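Local coordinates for transferrin binding protein B (PDB 3PQU) that probably binds host transferrin at the bacterial outer membrane, as the lipoprotein component of a receptor system for iron acquisition, at residues A[262-267]-A[287-292]; A[291-296]-A[312-317]. All coordinates share one frame; numbering follows the deposited sequence.

Interaction 1 (A[262-267]-A[287-292]); sequences KRYSIE and PIFTDS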
loop_
_atom_site.group_PDB
_atom_site.type_symbol
_atom_site.label_atom_id
_atom_site.label_comp_id
_atom_site.label_asym_id
_atom_site.label_seq_id
_atom_site.Cartn_x
_atom_site.Cartn_y
_atom_site.Cartn_z
ATOM N N LYS A 262 10.973 -19.467 19.715
ATOM C CA LYS A 262 9.914 -19.028 18.827
ATOM C C LYS A 262 8.774 -18.466 19.673
ATOM O O LYS A 262 8.222 -19.159 20.522
ATOM C CB LYS A 262 9.410 -20.170 17.940
ATOM C CG LYS A 262 8.374 -19.693 16.920
ATOM C CD LYS A 262 7.705 -20.855 16.181
ATOM C CE LYS A 262 8.721 -21.711 15.464
ATOM N NZ LYS A 262 8.072 -22.743 14.580
ATOM N N ARG A 263 8.435 -17.201 19.433
ATOM C CA ARG A 263 7.352 -16.524 20.145
ATOM C C ARG A 263 6.007 -16.648 19.410
ATOM O O ARG A 263 4.951 -16.683 20.038
ATOM C CB ARG A 263 7.667 -15.036 20.292
ATOM C CG ARG A 263 8.800 -14.719 21.232
ATOM C CD ARG A 263 8.347 -14.887 22.665
ATOM N NE ARG A 263 8.952 -13.888 23.538
ATOM C CZ ARG A 263 9.009 -13.995 24.859
ATOM N NH1 ARG A 263 8.504 -15.064 25.459
ATOM N NH2 ARG A 263 9.587 -13.044 25.576
ATOM N N TYR A 264 6.045 -16.688 18.080
ATOM C CA TYR A 264 4.804 -16.701 17.288
ATOM C C TYR A 264 4.913 -17.517 16.009
ATOM O O TYR A 264 5.988 -17.587 15.396
ATOM C CB TYR A 264 4.421 -15.278 16.886
ATOM C CG TYR A 264 3.737 -14.456 17.938
ATOM C CD1 TYR A 264 2.382 -14.647 18.233
ATOM C CD2 TYR A 264 4.432 -13.458 18.622
ATOM C CE1 TYR A 264 1.757 -13.883 19.212
ATOM C CE2 TYR A 264 3.827 -12.698 19.570
ATOM C CZ TYR A 264 2.486 -12.901 19.866
ATOM O OH TYR A 264 1.896 -12.113 20.816
ATOM N N SER A 265 3.794 -18.120 15.616
ATOM C CA SER A 265 3.604 -18.667 14.266
ATOM C C SER A 265 2.600 -17.775 13.554
ATOM O O SER A 265 1.653 -17.284 14.158
ATOM C CB SER A 265 3.022 -20.112 14.276
ATOM O OG SER A 265 3.912 -21.046 14.863
ATOM N N ILE A 266 2.746 -17.617 12.252
ATOM C CA ILE A 266 1.852 -16.709 11.550
ATOM C C ILE A 266 1.191 -17.415 10.375
ATOM O O ILE A 266 1.812 -18.250 9.717
ATOM C CB ILE A 266 2.644 -15.471 11.067
ATOM C CG1 ILE A 266 2.982 -14.575 12.263
ATOM C CG2 ILE A 266 1.876 -14.729 9.995
ATOM C CD1 ILE A 266 3.785 -13.364 11.901
ATOM N N GLU A 267 -0.083 -17.119 10.131
ATOM C CA GLU A 267 -0.721 -17.618 8.925
ATOM C C GLU A 267 -1.544 -16.490 8.333
ATOM O O GLU A 267 -2.105 -15.668 9.069
ATOM C CB GLU A 267 -1.569 -18.883 9.195
ATOM C CG GLU A 267 -2.723 -18.680 10.164
ATOM C CD GLU A 267 -3.568 -19.936 10.340
ATOM O OE1 GLU A 267 -3.055 -21.042 10.058
ATOM O OE2 GLU A 267 -4.741 -19.817 10.760
ATOM N N PRO A 287 1.780 -13.344 29.835
ATOM C CA PRO A 287 0.735 -12.313 29.930
ATOM C C PRO A 287 0.750 -11.304 28.785
ATOM O O PRO A 287 -0.270 -10.640 28.572
ATOM C CB PRO A 287 1.027 -11.611 31.263
ATOM C CG PRO A 287 2.477 -11.934 31.564
ATOM C CD PRO A 287 2.767 -13.262 30.937
ATOM N N ILE A 288 1.842 -11.176 28.037
ATOM C CA ILE A 288 1.765 -10.237 26.911
ATOM C C ILE A 288 1.860 -10.850 25.522
ATOM O O ILE A 288 1.245 -10.340 24.590
ATOM C CB ILE A 288 2.730 -9.028 27.046
ATOM C CG1 ILE A 288 4.170 -9.465 26.987
ATOM C CG2 ILE A 288 2.480 -8.268 28.356
ATOM C CD1 ILE A 288 5.185 -8.252 26.897
ATOM N N PHE A 289 2.627 -11.932 25.373
ATOM C CA PHE A 289 2.759 -12.587 24.068
ATOM C C PHE A 289 1.619 -13.580 23.844
ATOM O O PHE A 289 1.763 -14.790 24.044
ATOM C CB PHE A 289 4.166 -13.201 23.899
ATOM C CG PHE A 289 5.262 -12.153 23.936
ATOM C CD1 PHE A 289 5.449 -11.297 22.865
ATOM C CD2 PHE A 289 6.042 -11.974 25.064
ATOM C CE1 PHE A 289 6.442 -10.293 22.903
ATOM C CE2 PHE A 289 7.044 -10.980 25.107
ATOM C CZ PHE A 289 7.230 -10.148 24.023
ATOM N N THR A 290 0.471 -13.035 23.449
ATOM C CA THR A 290 -0.767 -13.803 23.341
ATOM C C THR A 290 -1.241 -13.815 21.890
ATOM O O THR A 290 -0.622 -13.183 21.039
ATOM C CB THR A 290 -1.861 -13.168 24.181
ATOM O OG1 THR A 290 -1.899 -11.770 23.873
ATOM C CG2 THR A 290 -1.600 -13.358 25.694
ATOM N N ASP A 291 -2.363 -14.494 21.627
ATOM C CA ASP A 291 -2.890 -14.678 20.266
ATOM C C ASP A 291 -3.456 -13.392 19.700
ATOM O O ASP A 291 -3.958 -12.554 20.448
ATOM C CB ASP A 291 -4.040 -15.707 20.260
ATOM C CG ASP A 291 -3.576 -17.107 20.561
ATOM O OD1 ASP A 291 -2.369 -17.400 20.349
ATOM O OD2 ASP A 291 -4.439 -17.917 20.978
ATOM N N SER A 292 -3.429 -13.275 18.372
ATOM C CA SER A 292 -4.070 -12.163 17.682
ATOM C C SER A 292 -4.862 -12.643 16.479
ATOM O O SER A 292 -4.340 -13.419 15.694
ATOM C CB SER A 292 -3.027 -11.159 17.140
ATOM O OG SER A 292 -3.687 -10.180 16.303
HETATM O O HOH W 1 3.969 -16.522 22.831
#

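Interaction 2 (A[291-296]-A[312-317]); sequences DSNYLE and FTNNKS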
loop_
_atom_site.group_PDB
_atom_site.type_symbol
_atom_site.label_atom_id
_atom_site.label_comp_id
_atom_site.label_asym_id
_atom_site.label_seq_id
_atom_site.Cartn_x
_atom_site.Cartn_y
_atom_site.Cartn_z
ATOM N N ASP A 291 -2.363 -14.494 21.627
ATOM C CA ASP A 291 -2.890 -14.678 20.266
ATOM C C ASP A 291 -3.456 -13.392 19.700
ATOM O O ASP A 291 -3.958 -12.554 20.448
ATOM C CB ASP A 291 -4.040 -15.707 20.260
ATOM C CG ASP A 291 -3.576 -17.107 20.561
ATOM O OD1 ASP A 291 -2.369 -17.400 20.349
ATOM O OD2 ASP A 291 -4.439 -17.917 20.978
ATOM N N SER A 292 -3.429 -13.275 18.372
ATOM C CA SER A 292 -4.070 -12.163 17.682
ATOM C C SER A 292 -4.862 -12.643 16.479
ATOM O O SER A 292 -4.340 -13.419 15.694
ATOM C CB SER A 292 -3.027 -11.159 17.140
ATOM O OG SER A 292 -3.687 -10.180 16.303
ATOM N N ASN A 293 -6.091 -12.150 16.322
ATOM C CA ASN A 293 -6.910 -12.403 15.133
ATOM C C ASN A 293 -6.793 -11.260 14.135
ATOM O O ASN A 293 -7.519 -11.230 13.144
ATOM C CB ASN A 293 -8.390 -12.480 15.505
ATOM C CG ASN A 293 -8.773 -13.800 16.097
ATOM O OD1 ASN A 293 -8.174 -14.832 15.789
ATOM N ND2 ASN A 293 -9.790 -13.784 16.945
ATOM N N TYR A 294 -5.905 -10.309 14.416
ATOM C CA TYR A 294 -5.868 -9.042 13.688
ATOM C C TYR A 294 -4.491 -8.735 13.107
ATOM O O TYR A 294 -3.858 -7.738 13.456
ATOM C CB TYR A 294 -6.326 -7.915 14.611
ATOM C CG TYR A 294 -7.714 -8.179 15.146
ATOM C CD1 TYR A 294 -8.840 -7.915 14.371
ATOM C CD2 TYR A 294 -7.897 -8.713 16.418
ATOM C CE1 TYR A 294 -10.118 -8.176 14.852
ATOM C CE2 TYR A 294 -9.174 -8.978 16.907
ATOM C CZ TYR A 294 -10.270 -8.710 16.119
ATOM O OH TYR A 294 -11.518 -8.969 16.610
ATOM N N LEU A 295 -4.037 -9.604 12.211
ATOM C CA LEU A 295 -2.774 -9.401 11.525
ATOM C C LEU A 295 -3.058 -8.951 10.095
ATOM O O LEU A 295 -3.874 -9.561 9.407
ATOM C CB LEU A 295 -1.967 -10.703 11.511
ATOM C CG LEU A 295 -0.594 -10.648 10.817
ATOM C CD1 LEU A 295 0.439 -11.489 11.573
ATOM C CD2 LEU A 295 -0.687 -11.074 9.346
ATOM N N GLU A 296 -2.375 -7.895 9.650
ATOM C CA GLU A 296 -2.557 -7.390 8.292
ATOM C C GLU A 296 -1.259 -6.766 7.862
ATOM O O GLU A 296 -0.593 -6.110 8.659
ATOM C CB GLU A 296 -3.678 -6.340 8.243
ATOM C CG GLU A 296 -4.245 -6.070 6.839
ATOM C CD GLU A 296 -3.416 -5.104 5.981
ATOM O OE1 GLU A 296 -2.476 -4.454 6.495
ATOM O OE2 GLU A 296 -3.722 -4.975 4.773
ATOM N N PHE A 312 -2.249 -6.862 16.425
ATOM C CA PHE A 312 -2.684 -6.341 17.708
ATOM C C PHE A 312 -3.379 -7.492 18.455
ATOM O O PHE A 312 -4.342 -8.068 17.943
ATOM C CB PHE A 312 -3.628 -5.155 17.455
ATOM C CG PHE A 312 -4.058 -4.410 18.697
ATOM C CD1 PHE A 312 -3.162 -4.168 19.736
ATOM C CD2 PHE A 312 -5.362 -3.906 18.804
ATOM C CE1 PHE A 312 -3.558 -3.454 20.872
ATOM C CE2 PHE A 312 -5.760 -3.174 19.927
ATOM C CZ PHE A 312 -4.856 -2.946 20.963
ATOM N N THR A 313 -2.886 -7.847 19.643
ATOM C CA THR A 313 -3.376 -9.061 20.297
ATOM C C THR A 313 -4.825 -8.897 20.751
ATOM O O THR A 313 -5.313 -7.774 20.914
ATOM C CB THR A 313 -2.457 -9.579 21.436
ATOM O OG1 THR A 313 -2.336 -8.592 22.463
ATOM C CG2 THR A 313 -1.055 -9.972 20.900
ATOM N N ASN A 314 -5.515 -10.018 20.908
ATOM C CA ASN A 314 -6.943 -9.997 21.198
ATOM C C ASN A 314 -7.249 -9.420 22.563
ATOM O O ASN A 314 -8.305 -8.825 22.758
ATOM C CB ASN A 314 -7.576 -11.399 21.048
ATOM C CG ASN A 314 -7.397 -11.973 19.655
ATOM O OD1 ASN A 314 -7.340 -11.228 18.671
ATOM N ND2 ASN A 314 -7.285 -13.303 19.564
ATOM N N ASN A 315 -6.335 -9.597 23.506
ATOM C CA ASN A 315 -6.494 -9.012 24.843
ATOM C C ASN A 315 -5.802 -7.637 24.940
ATOM O O ASN A 315 -5.590 -7.139 26.035
ATOM C CB ASN A 315 -5.884 -9.943 25.896
ATOM C CG ASN A 315 -4.374 -10.147 25.685
ATOM O OD1 ASN A 315 -3.906 -10.166 24.569
ATOM N ND2 ASN A 315 -3.638 -10.307 26.760
ATOM N N LYS A 316 -5.417 -7.056 23.797
ATOM C CA LYS A 316 -4.803 -5.708 23.744
ATOM C C LYS A 316 -3.483 -5.552 24.543
ATOM O O LYS A 316 -3.110 -4.456 24.949
ATOM C CB LYS A 316 -5.832 -4.652 24.197
ATOM C CG LYS A 316 -7.158 -4.722 23.403
ATOM C CD LYS A 316 -8.107 -3.609 23.821
ATOM C CE LYS A 316 -9.282 -3.497 22.869
ATOM N NZ LYS A 316 -9.845 -4.835 22.544
ATOM N N SER A 317 -2.779 -6.655 24.753
ATOM C CA SER A 317 -1.545 -6.639 25.521
ATOM C C SER A 317 -0.346 -6.221 24.678
ATOM O O SER A 317 0.700 -5.917 25.229
ATOM C CB SER A 317 -1.252 -8.029 26.076
ATOM O OG SER A 317 -1.159 -8.979 25.013
HETATM O O HOH W 2 -6.451 -15.563 17.441
#

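Interaction 1 (A[262-267]-A[287-292])
R263 and Y264, neighbours on barrel strand 260-271, meet F289 and T290 through a cation-pi stack and a tyrosine-to-backbone hydrogen bond, tying the strand to the loop that links strands 274-281 and 292-300. The R263 chain bends at chi2 (-75°, which places CD) and again at chi3, bringing the guanidinium nearly flat onto one face of the F289 ring, the planes 23° apart and the centres 4.1 Å apart. The overlap is displaced: CD2 of F289 sits over the centre of the guanidinium, whereas R263 NE lies toward the rim of the ring, and R263 NH2 comes within 3.3 Å of F289 CE2. I288 CG1 lies over the opposite face of the phenylalanine, toward the rim, so the ring sits between the arginine and its own preceding residue. Its edge meets Y264, whose CE2 is 3.9 Å from F289 CD1, with the two side chains crossing at about a right angle.

The tyrosine reaches beyond the ring. Its OH donates to T290 O over 2.7 Å, in the carbonyl plane and on a lone pair, while the oxygen lies at the edge of the tyrosine ring. A water adds a backbone bridge, donating to R263 O at 3.0 Å and to F289 O at 3.1 Å. F289 itself is the centre of an inverse gamma turn, closed by a weak bond from T290 N to I288 O. F178 packs edge-to-face with F289, and F311 does the same with Y264, extending the aromatic cluster.

On the strand side, R263 and Y264 both pair with L246 of strand 241-249 through backbone hydrogen bonds. This is a classic beta bulge in the N-lobe beta barrel, and the side chains of the same two residues contact loop 287-292.

Interaction 2 (A[291-296]-A[312-317])
N314 reaches across to D291, N293 and Y294 from the loop following strand 306-312. Its CB lies 3.8 Å from D291 O. CG stands beside the backbone N (chi1 -59°) and faces both D291 O and N293 N. At the tip, OD1 accepts from N293 N at 2.8 Å and lies 3.4 Å from Y294 CE2, the amide plane almost perpendicular to the tyrosine ring. N314 ND2 donates to a water, which sits so near N293 OD1 that the bridge is doubtful in detail; N293 OD1 also accepts from K278 NZ.

N314 also uses its own backbone, its N donating almost straight to D291 O (3.0 Å, 172°). One residue thus holds both the carbonyl of D291 and the amide of N293. Between them S292 OG bridges the two chain segments: it donates to F312 O at 2.8 Å from well above the carbonyl plane and accepts from Y294 N at 2.9 Å.

That second bond makes an ST turn, set where the chain rounds a corner at N293 to enter the antiparallel barrel pairing with strand 306-312, beside the type I turn T313-K316 that contains N314.

Interactions 1 and 2 lie side by side in the same barrel, their centres about 9 Å apart, and share D291 and S292: the loop that packs on strand 260-271 in the first becomes, within two residues, the partner of loop 312-317 in the second. Two further pairs join them, one side chain to side chain, the other backbone carbonyl to serine. T290 OG1 and N315 OD1 are 2.7 Å apart, and I288 O and S317 OG 2.8 Å, both probable hydrogen bonds. T290 O, the acceptor for Y264, further packs against T313 CG2 at 3.2 Å. Loop 287-292 thus contacts both strand 260-271 and the loop leading into strand 318-326.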